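Long-range contacts in GPI-anchored protein LLG1 (Arabidopsis thaliana, PDB 6A5D), which probably acts as a GPI-anchored co-receptor that takes part in the perception of RALF peptides within a heterotypic receptor complex at the plant cell surface: residues A[54-59]-A[77-82]; A[65-70]-A[110-115]; A[24-29]-A[72-77]. All blocks are in the same frame, centred on the assembly; numbering follows the deposited sequence.

How the interactions relate
Interaction 1 is the core contact, centred about 3 Å from the centre of the chain and built from apolar side chains between helices 49-60 and 74-86. Interactions 2 and 3 lie farther out, with centres about 10 and 13 Å from that point. Interaction 2 is mixed: L67 and L112 extend the core, meeting M78 and F56 of interaction 1, while N68 grips backbone nearer the surface. Interaction 3, at the surface, relies on a disulfide and two hydrogen bonds more than on packing. It uses the same helix 74-86 as interaction 1, at its start rather than its middle.

Interaction 1: A[54-59]-A[77-82]; sequences GAFKDF and TMFSYI
F56 sends the rim of its ring between M78, F79 and I82 of the other helix, and this is the tight part of the contact. CE1 and CZ do most of the touching: CE1 lies 3.8 Å from I82 CD1, and CE1 is likewise 3.8 Å from M78 CE, both methyls lying at the ring edge. CZ meets CE1 of F79 at 3.7 Å, the two rings rim to rim with their planes at 28°. M78 joins the group because its chain bends at chi3 (67°), which puts CE over the centre of the F79 ring, 4.0 Å above its plane, while SD faces F59. That last pair is looser, a Met-aromatic contact at the ring edge with SD 4.1 Å from F59 CE2. All five residues are buried; the solvent side belongs to D58 and S80, and S80 OG bonds back to T77 O within its own helix. The axes of segments 54-59 and 77-82 stay 13.1 Å apart at closest, with 130° between their N-to-C directions, so long side chains bridge the gap. Around them, F93 and C97 of helix 92-99 pack on F56, and I37 and I38 of helix 36-39 touch F59.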
loop_
_atom_site.group_PDB
_atom_site.type_symbol
_atom_site.label_atom_id
_atom_site.label_comp_id
_atom_site.label_asym_id
_atom_site.label_seq_id
_atom_site.Cartn_x
_atom_site.Cartn_y
_atom_site.Cartn_z
ATOM N N GLY A 54 2.101 -8.385 -3.507
ATOM C CA GLY A 54 3.395 -8.077 -4.097
ATOM C C GLY A 54 3.410 -6.735 -4.802
ATOM O O GLY A 54 4.377 -5.981 -4.685
ATOM N N ALA A 55 2.343 -6.418 -5.534
ATOM C CA ALA A 55 2.284 -5.143 -6.246
ATOM C C ALA A 55 2.214 -3.980 -5.267
ATOM O O ALA A 55 2.830 -2.926 -5.487
ATOM C CB ALA A 55 1.069 -5.136 -7.171
ATOM N N PHE A 56 1.452 -4.152 -4.188
ATOM C CA PHE A 56 1.368 -3.133 -3.152
ATOM C C PHE A 56 2.723 -2.890 -2.493
ATOM O O PHE A 56 3.118 -1.732 -2.292
ATOM C CB PHE A 56 0.320 -3.572 -2.132
ATOM C CG PHE A 56 0.330 -2.783 -0.864
ATOM C CD1 PHE A 56 -0.006 -1.442 -0.860
ATOM C CD2 PHE A 56 0.676 -3.385 0.337
ATOM C CE1 PHE A 56 -0.004 -0.715 0.309
ATOM C CE2 PHE A 56 0.668 -2.657 1.513
ATOM C CZ PHE A 56 0.339 -1.311 1.491
ATOM N N LYS A 57 3.450 -3.969 -2.144
ATOM C CA LYS A 57 4.795 -3.821 -1.588
ATOM C C LYS A 57 5.725 -3.160 -2.590
ATOM O O LYS A 57 6.493 -2.258 -2.233
ATOM C CB LYS A 57 5.339 -5.190 -1.181
ATOM C CG LYS A 57 4.738 -5.672 0.140
ATOM C CD LYS A 57 5.207 -7.059 0.570
ATOM C CE LYS A 57 4.555 -7.437 1.894
ATOM N NZ LYS A 57 5.104 -8.717 2.450
ATOM N N ASP A 58 5.633 -3.554 -3.866
ATOM C CA ASP A 58 6.475 -2.932 -4.886
ATOM C C ASP A 58 6.205 -1.432 -4.992
ATOM O O ASP A 58 7.134 -0.637 -5.199
ATOM C CB ASP A 58 6.293 -3.636 -6.227
ATOM C CG ASP A 58 7.019 -4.970 -6.297
ATOM O OD1 ASP A 58 7.969 -5.184 -5.516
ATOM O OD2 ASP A 58 6.654 -5.805 -7.145
ATOM N N PHE A 59 4.942 -1.030 -4.811
ATOM C CA PHE A 59 4.574 0.383 -4.854
ATOM C C PHE A 59 5.018 1.115 -3.593
ATOM O O PHE A 59 5.534 2.241 -3.668
ATOM C CB PHE A 59 3.052 0.517 -4.995
ATOM C CG PHE A 59 2.570 1.951 -4.957
ATOM C CD1 PHE A 59 2.481 2.689 -6.134
ATOM C CD2 PHE A 59 2.222 2.563 -3.753
ATOM C CE1 PHE A 59 2.047 4.015 -6.103
ATOM C CE2 PHE A 59 1.790 3.890 -3.719
ATOM C CZ PHE A 59 1.716 4.618 -4.892
ATOM N N THR A 77 -3.033 8.877 3.809
ATOM C CA THR A 77 -3.117 9.487 2.485
ATOM C C THR A 77 -2.853 8.461 1.388
ATOM O O THR A 77 -3.585 8.400 0.397
ATOM C CB THR A 77 -2.173 10.688 2.357
ATOM O OG1 THR A 77 -2.523 11.692 3.321
ATOM C CG2 THR A 77 -2.285 11.299 0.961
ATOM N N MET A 78 -1.816 7.636 1.550
ATOM C CA MET A 78 -1.513 6.632 0.537
ATOM C C MET A 78 -2.676 5.675 0.337
ATOM O O MET A 78 -3.083 5.402 -0.797
ATOM C CB MET A 78 -0.263 5.844 0.906
ATOM C CG MET A 78 -0.002 4.770 -0.126
ATOM S SD MET A 78 1.320 3.636 0.334
ATOM C CE MET A 78 0.607 2.801 1.747
ATOM N N PHE A 79 -3.201 5.129 1.430
ATOM C CA PHE A 79 -4.313 4.193 1.302
ATOM C C PHE A 79 -5.534 4.864 0.676
ATOM O O PHE A 79 -6.255 4.249 -0.125
ATOM C CB PHE A 79 -4.643 3.577 2.662
ATOM C CG PHE A 79 -3.677 2.500 3.085
ATOM C CD1 PHE A 79 -3.581 1.321 2.356
ATOM C CD2 PHE A 79 -2.907 2.643 4.232
ATOM C CE1 PHE A 79 -2.716 0.303 2.746
ATOM C CE2 PHE A 79 -2.025 1.634 4.632
ATOM C CZ PHE A 79 -1.928 0.461 3.886
ATOM N N SER A 80 -5.767 6.139 0.990
ATOM C CA SER A 80 -6.920 6.822 0.412
ATOM C C SER A 80 -6.807 6.899 -1.107
ATOM O O SER A 80 -7.793 6.674 -1.818
ATOM C CB SER A 80 -7.104 8.201 1.042
ATOM O OG SER A 80 -6.182 9.135 0.519
ATOM N N TYR A 81 -5.599 7.133 -1.629
ATOM C CA TYR A 81 -5.439 7.227 -3.076
ATOM C C TYR A 81 -5.367 5.864 -3.747
ATOM O O TYR A 81 -5.913 5.689 -4.844
ATOM C CB TYR A 81 -4.228 8.084 -3.456
ATOM C CG TYR A 81 -4.524 9.549 -3.333
ATOM C CD1 TYR A 81 -5.458 10.151 -4.172
ATOM C CD2 TYR A 81 -3.905 10.329 -2.361
ATOM C CE1 TYR A 81 -5.761 11.487 -4.045
ATOM C CE2 TYR A 81 -4.213 11.673 -2.230
ATOM C CZ TYR A 81 -5.141 12.240 -3.079
ATOM O OH TYR A 81 -5.453 13.581 -2.981
ATOM N N ILE A 82 -4.715 4.882 -3.121
ATOM C CA ILE A 82 -4.762 3.528 -3.667
ATOM C C ILE A 82 -6.205 3.100 -3.859
ATOM O O ILE A 82 -6.600 2.627 -4.932
ATOM C CB ILE A 82 -4.052 2.548 -2.724
ATOM C CG1 ILE A 82 -2.555 2.824 -2.707
ATOM C CG2 ILE A 82 -4.388 1.113 -3.119
ATOM C CD1 ILE A 82 -1.794 1.971 -1.692
#

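Interaction 2: A[65-70]-A[110-115]; sequences DQLNDL and SQLPPE
N68 faces the start of segment 110-115, where S110 OG lies 3.3 Å from its ND2. S110 also rests on T64, at the beginning of the short helix 64-67. At Q111 the backbone takes over, while the Q111 side chain points off to E105. The carbonyl oxygen Q111 O accepts a hydrogen bond from N68 ND2 at 2.7 Å, nearly straight at 164° at the hydrogen. The oxygen lies in the amide plane of N68, and the donor approaches it nearly along the C=O axis. N68 CG is anti to its own carbonyl carbon (chi1 -73°), which brings CG toward the 110-115 backbone. An alanine here would probably leave Q111 O without this donor and the 110-115 backbone less firmly tied to the helix exit.

N68 is the first residue to leave helical geometry after helix 64-67, so the bond ties a helix exit to the last ordered part of the chain, whose largely extended run 110-113 lies across a small all-helical, disulfide-rich domain. The next residue, L112, turns its branched end inward, and CD2 meets L67 CD1 at 3.9 Å as the two side chains cross obliquely. L112 continues into the interior against F56, K57 and A60 of helix 49-60, and its backbone is hydrogen-bonded to L104. P113 then sets its ring against both residues of the turn: CD is 3.6 Å from N68 OD1, and CD also lies 4.1 Å from L67 CB. The proline CG comes within 4.1 Å of L67 O. P113 also touches A75 of helix 74-86, whose M78 also receives L67.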
loop_
_atom_site.group_PDB
_atom_site.type_symbol
_atom_site.label_atom_id
_atom_site.label_comp_id
_atom_site.label_asym_id
_atom_site.label_seq_id
_atom_site.Cartn_x
_atom_site.Cartn_y
_atom_site.Cartn_z
ATOM N N ASP A 65 10.073 4.899 5.011
ATOM C CA ASP A 65 10.560 5.990 5.859
ATOM C C ASP A 65 9.425 6.958 6.179
ATOM O O ASP A 65 9.209 7.336 7.337
ATOM C CB ASP A 65 11.674 6.781 5.163
ATOM C CG ASP A 65 13.009 6.035 5.069
ATOM O OD1 ASP A 65 13.168 4.928 5.610
ATOM O OD2 ASP A 65 13.925 6.610 4.433
ATOM N N GLN A 66 8.685 7.370 5.154
ATOM C CA GLN A 66 7.631 8.356 5.343
ATOM C C GLN A 66 6.353 7.715 5.864
ATOM O O GLN A 66 5.691 8.278 6.742
ATOM C CB GLN A 66 7.378 9.105 4.032
ATOM C CG GLN A 66 8.614 9.822 3.487
ATOM C CD GLN A 66 9.394 9.003 2.461
ATOM O OE1 GLN A 66 9.589 7.807 2.603
ATOM N NE2 GLN A 66 9.834 9.669 1.403
ATOM N N LEU A 67 6.027 6.515 5.377
ATOM C CA LEU A 67 4.819 5.834 5.823
ATOM C C LEU A 67 4.885 5.512 7.309
ATOM O O LEU A 67 3.861 5.536 8.001
ATOM C CB LEU A 67 4.612 4.561 5.011
ATOM C CG LEU A 67 4.212 4.774 3.553
ATOM C CD1 LEU A 67 4.299 3.470 2.780
ATOM C CD2 LEU A 67 2.794 5.343 3.447
ATOM N N ASN A 68 6.074 5.180 7.809
ATOM C CA ASN A 68 6.268 4.826 9.214
ATOM C C ASN A 68 6.584 6.022 10.090
ATOM O O ASN A 68 7.019 5.842 11.238
ATOM C CB ASN A 68 7.307 3.717 9.388
ATOM C CG ASN A 68 6.791 2.364 8.945
ATOM O OD1 ASN A 68 5.589 2.092 9.006
ATOM N ND2 ASN A 68 7.690 1.508 8.496
ATOM N N ASP A 69 6.438 7.229 9.564
ATOM C CA ASP A 69 6.421 8.423 10.399
ATOM C C ASP A 69 5.013 8.516 10.970
ATOM O O ASP A 69 4.084 8.998 10.314
ATOM C CB ASP A 69 6.786 9.655 9.587
ATOM C CG ASP A 69 6.696 10.930 10.399
ATOM O OD1 ASP A 69 6.360 10.862 11.603
ATOM O OD2 ASP A 69 6.991 11.997 9.835
ATOM N N LEU A 70 4.859 8.046 12.209
ATOM C CA LEU A 70 3.551 7.948 12.833
ATOM C C LEU A 70 2.942 9.310 13.141
ATOM O O LEU A 70 1.742 9.388 13.428
ATOM C CB LEU A 70 3.712 7.155 14.135
ATOM C CG LEU A 70 4.246 5.726 13.995
ATOM C CD1 LEU A 70 4.413 5.046 15.353
ATOM C CD2 LEU A 70 3.364 4.895 13.088
ATOM N N SER A 110 11.771 -3.559 6.488
ATOM C CA SER A 110 10.859 -2.685 7.209
ATOM C C SER A 110 9.420 -3.177 7.051
ATOM O O SER A 110 9.099 -3.959 6.153
ATOM C CB SER A 110 10.983 -1.246 6.710
ATOM O OG SER A 110 10.228 -0.363 7.531
ATOM N N GLN A 111 8.544 -2.682 7.925
ATOM C CA GLN A 111 7.145 -3.090 7.970
ATOM C C GLN A 111 6.284 -1.986 7.378
ATOM O O GLN A 111 6.455 -0.808 7.710
ATOM C CB GLN A 111 6.696 -3.300 9.419
ATOM C CG GLN A 111 7.599 -4.202 10.221
ATOM C CD GLN A 111 7.650 -5.596 9.647
ATOM O OE1 GLN A 111 6.625 -6.139 9.218
ATOM N NE2 GLN A 111 8.841 -6.180 9.609
ATOM N N LEU A 112 5.308 -2.381 6.520
ATOM C CA LEU A 112 4.333 -1.409 6.045
ATOM C C LEU A 112 3.186 -1.300 7.041
ATOM O O LEU A 112 2.769 -2.309 7.619
ATOM C CB LEU A 112 3.756 -1.864 4.717
ATOM C CG LEU A 112 4.718 -1.795 3.546
ATOM C CD1 LEU A 112 4.149 -2.545 2.348
ATOM C CD2 LEU A 112 4.957 -0.338 3.230
ATOM N N PRO A 113 2.660 -0.095 7.265
ATOM C CA PRO A 113 1.540 0.043 8.189
ATOM C C PRO A 113 0.285 -0.589 7.614
ATOM O O PRO A 113 0.081 -0.599 6.388
ATOM C CB PRO A 113 1.384 1.569 8.326
ATOM C CG PRO A 113 1.855 2.083 6.995
ATOM C CD PRO A 113 3.028 1.193 6.647
ATOM N N PRO A 114 -0.594 -1.121 8.468
ATOM C CA PRO A 114 -1.861 -1.668 7.969
ATOM C C PRO A 114 -2.895 -0.610 7.650
ATOM O O PRO A 114 -3.857 -0.913 6.931
ATOM C CB PRO A 114 -2.339 -2.548 9.130
ATOM C CG PRO A 114 -1.771 -1.915 10.335
ATOM C CD PRO A 114 -0.494 -1.192 9.935
ATOM N N GLU A 115 -2.725 0.612 8.137
ATOM C CA GLU A 115 -3.728 1.644 7.909
ATOM C C GLU A 115 -3.144 3.052 8.003
ATOM O O GLU A 115 -3.749 4.017 7.521
ATOM C CB GLU A 115 -4.875 1.458 8.906
ATOM C CG GLU A 115 -6.044 2.390 8.700
ATOM C CD GLU A 115 -6.881 2.521 9.958
ATOM O OE1 GLU A 115 -6.937 1.538 10.728
ATOM O OE2 GLU A 115 -7.428 3.620 10.194
#

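Interaction 3: A[24-29]-A[72-77]; sequences KTCPVN and SDCATT
K24 and S72 form a single backbone bridge, with their CA atoms 4.2 Å apart, and D73 N donates to K24 O at 3.0 Å. The same carbonyl oxygen takes a CA-H...O contact from S72 CA at 3.4 Å. D73 also accepts with its side chain, two residues along from K24: C26 N donates to D73 OD1 at 2.8 Å, reaching the carboxylate on its syn side and 24° out of its plane. The angle at the hydrogen is a bent 134°. D73 CG sits between its backbone N and carbonyl carbon (chi1 63°), a crowded position that places CG close to the 24-29 backbone; OD1 then meets C26 N. Its charge would probably be steadied in part by this N-H.

The covalent link follows directly, with C26 SG joined to C74 SG at 2.1 Å. P27 packs on the bridge, its CD 3.8 Å from C74 SG. On the helix side S72 OG accepts from C74 N at 3.3 Å, making an ST turn, and is also hydrogen-bonded to D69 O. K24 reaches S71 OG with its NZ. D73 stands at the N-cap position of helix 74-86 but spends its carboxylate on C26, while its carbonyl oxygen accepts from both T77 N and T77 OG1. P27, V28 and N29 all adjoin a glycan attached to the protein. The arrangement is that of a disulfide pinning the segment at the N-terminal end of the ordered chain to the start of a helix, in a small helical, probably extracellular domain with four disulfides.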
loop_
_atom_site.group_PDB
_atom_site.type_symbol
_atom_site.label_atom_id
_atom_site.label_comp_id
_atom_site.label_asym_id
_atom_site.label_seq_id
_atom_site.Cartn_x
_atom_site.Cartn_y
_atom_site.Cartn_z
ATOM N N LYS A 24 1.284 15.681 10.632
ATOM C CA LYS A 24 2.056 16.483 9.701
ATOM C C LYS A 24 1.653 16.138 8.272
ATOM O O LYS A 24 1.203 15.026 7.984
ATOM C CB LYS A 24 3.531 16.162 9.897
ATOM C CG LYS A 24 3.977 16.439 11.316
ATOM C CD LYS A 24 5.308 15.817 11.637
ATOM C CE LYS A 24 5.646 16.127 13.075
ATOM N NZ LYS A 24 6.880 15.429 13.511
ATOM N N THR A 25 1.784 17.123 7.388
ATOM C CA THR A 25 1.442 16.944 5.981
ATOM C C THR A 25 2.457 16.034 5.306
ATOM O O THR A 25 3.653 16.338 5.277
ATOM C CB THR A 25 1.446 18.305 5.297
ATOM O OG1 THR A 25 0.415 19.113 5.872
ATOM C CG2 THR A 25 1.157 18.146 3.811
ATOM N N CYS A 26 1.985 14.943 4.717
ATOM C CA CYS A 26 2.906 13.990 4.119
ATOM C C CYS A 26 3.718 14.684 3.031
ATOM O O CYS A 26 3.132 15.347 2.162
ATOM C CB CYS A 26 2.147 12.824 3.497
ATOM S SG CYS A 26 3.279 11.547 2.930
ATOM N N PRO A 27 5.054 14.579 3.050
ATOM C CA PRO A 27 5.851 15.203 1.982
ATOM C C PRO A 27 5.861 14.437 0.667
ATOM O O PRO A 27 6.302 15.001 -0.345
ATOM C CB PRO A 27 7.256 15.265 2.588
ATOM C CG PRO A 27 7.298 14.131 3.543
ATOM C CD PRO A 27 5.902 13.981 4.098
ATOM N N VAL A 28 5.422 13.178 0.656
ATOM C CA VAL A 28 5.281 12.399 -0.575
ATOM C C VAL A 28 3.954 12.738 -1.232
ATOM O O VAL A 28 2.900 12.711 -0.587
ATOM C CB VAL A 28 5.380 10.890 -0.276
ATOM C CG1 VAL A 28 5.136 10.049 -1.547
ATOM C CG2 VAL A 28 6.729 10.554 0.361
ATOM N N ASN A 29 4.001 13.083 -2.515
ATOM C CA ASN A 29 2.802 13.539 -3.228
ATOM C C ASN A 29 2.032 12.350 -3.806
ATOM O O ASN A 29 1.969 12.125 -5.017
ATOM C CB ASN A 29 3.158 14.552 -4.306
ATOM C CG ASN A 29 1.966 15.395 -4.724
ATOM O OD1 ASN A 29 0.813 15.094 -4.381
ATOM N ND2 ASN A 29 2.233 16.451 -5.485
ATOM N N SER A 72 2.824 11.707 10.897
ATOM C CA SER A 72 2.391 12.250 9.617
ATOM C C SER A 72 1.153 11.519 9.123
ATOM O O SER A 72 0.783 10.451 9.626
ATOM C CB SER A 72 3.510 12.114 8.581
ATOM O OG SER A 72 3.537 10.779 8.098
ATOM N N ASP A 73 0.523 12.101 8.103
ATOM C CA ASP A 73 -0.628 11.477 7.470
ATOM C C ASP A 73 -0.252 10.685 6.223
ATOM O O ASP A 73 -1.123 10.402 5.398
ATOM C CB ASP A 73 -1.733 12.502 7.175
ATOM C CG ASP A 73 -1.302 13.581 6.192
ATOM O OD1 ASP A 73 -0.225 13.454 5.571
ATOM O OD2 ASP A 73 -2.058 14.568 6.032
ATOM N N CYS A 74 1.015 10.271 6.100
ATOM C CA CYS A 74 1.462 9.592 4.884
ATOM C C CYS A 74 0.693 8.296 4.649
ATOM O O CYS A 74 0.201 8.056 3.545
ATOM C CB CYS A 74 2.960 9.307 4.957
ATOM S SG CYS A 74 3.959 10.764 4.731
ATOM N N ALA A 75 0.569 7.452 5.682
ATOM C CA ALA A 75 -0.080 6.155 5.493
ATOM C C ALA A 75 -1.552 6.310 5.117
ATOM O O ALA A 75 -2.020 5.707 4.141
ATOM C CB ALA A 75 0.087 5.289 6.738
ATOM N N THR A 76 -2.303 7.112 5.876
ATOM C CA THR A 76 -3.720 7.291 5.548
ATOM C C THR A 76 -3.902 7.929 4.171
ATOM O O THR A 76 -4.816 7.564 3.424
ATOM C CB THR A 76 -4.456 8.077 6.641
ATOM O OG1 THR A 76 -3.866 9.373 6.801
ATOM C CG2 THR A 76 -4.417 7.338 7.969
ATOM N N THR A 77 -3.033 8.877 3.809
ATOM C CA THR A 77 -3.117 9.487 2.485
ATOM C C THR A 77 -2.853 8.461 1.388
ATOM O O THR A 77 -3.585 8.400 0.397
ATOM C CB THR A 77 -2.173 10.688 2.357
ATOM O OG1 THR A 77 -2.523 11.692 3.321
ATOM C CG2 THR A 77 -2.285 11.299 0.961
#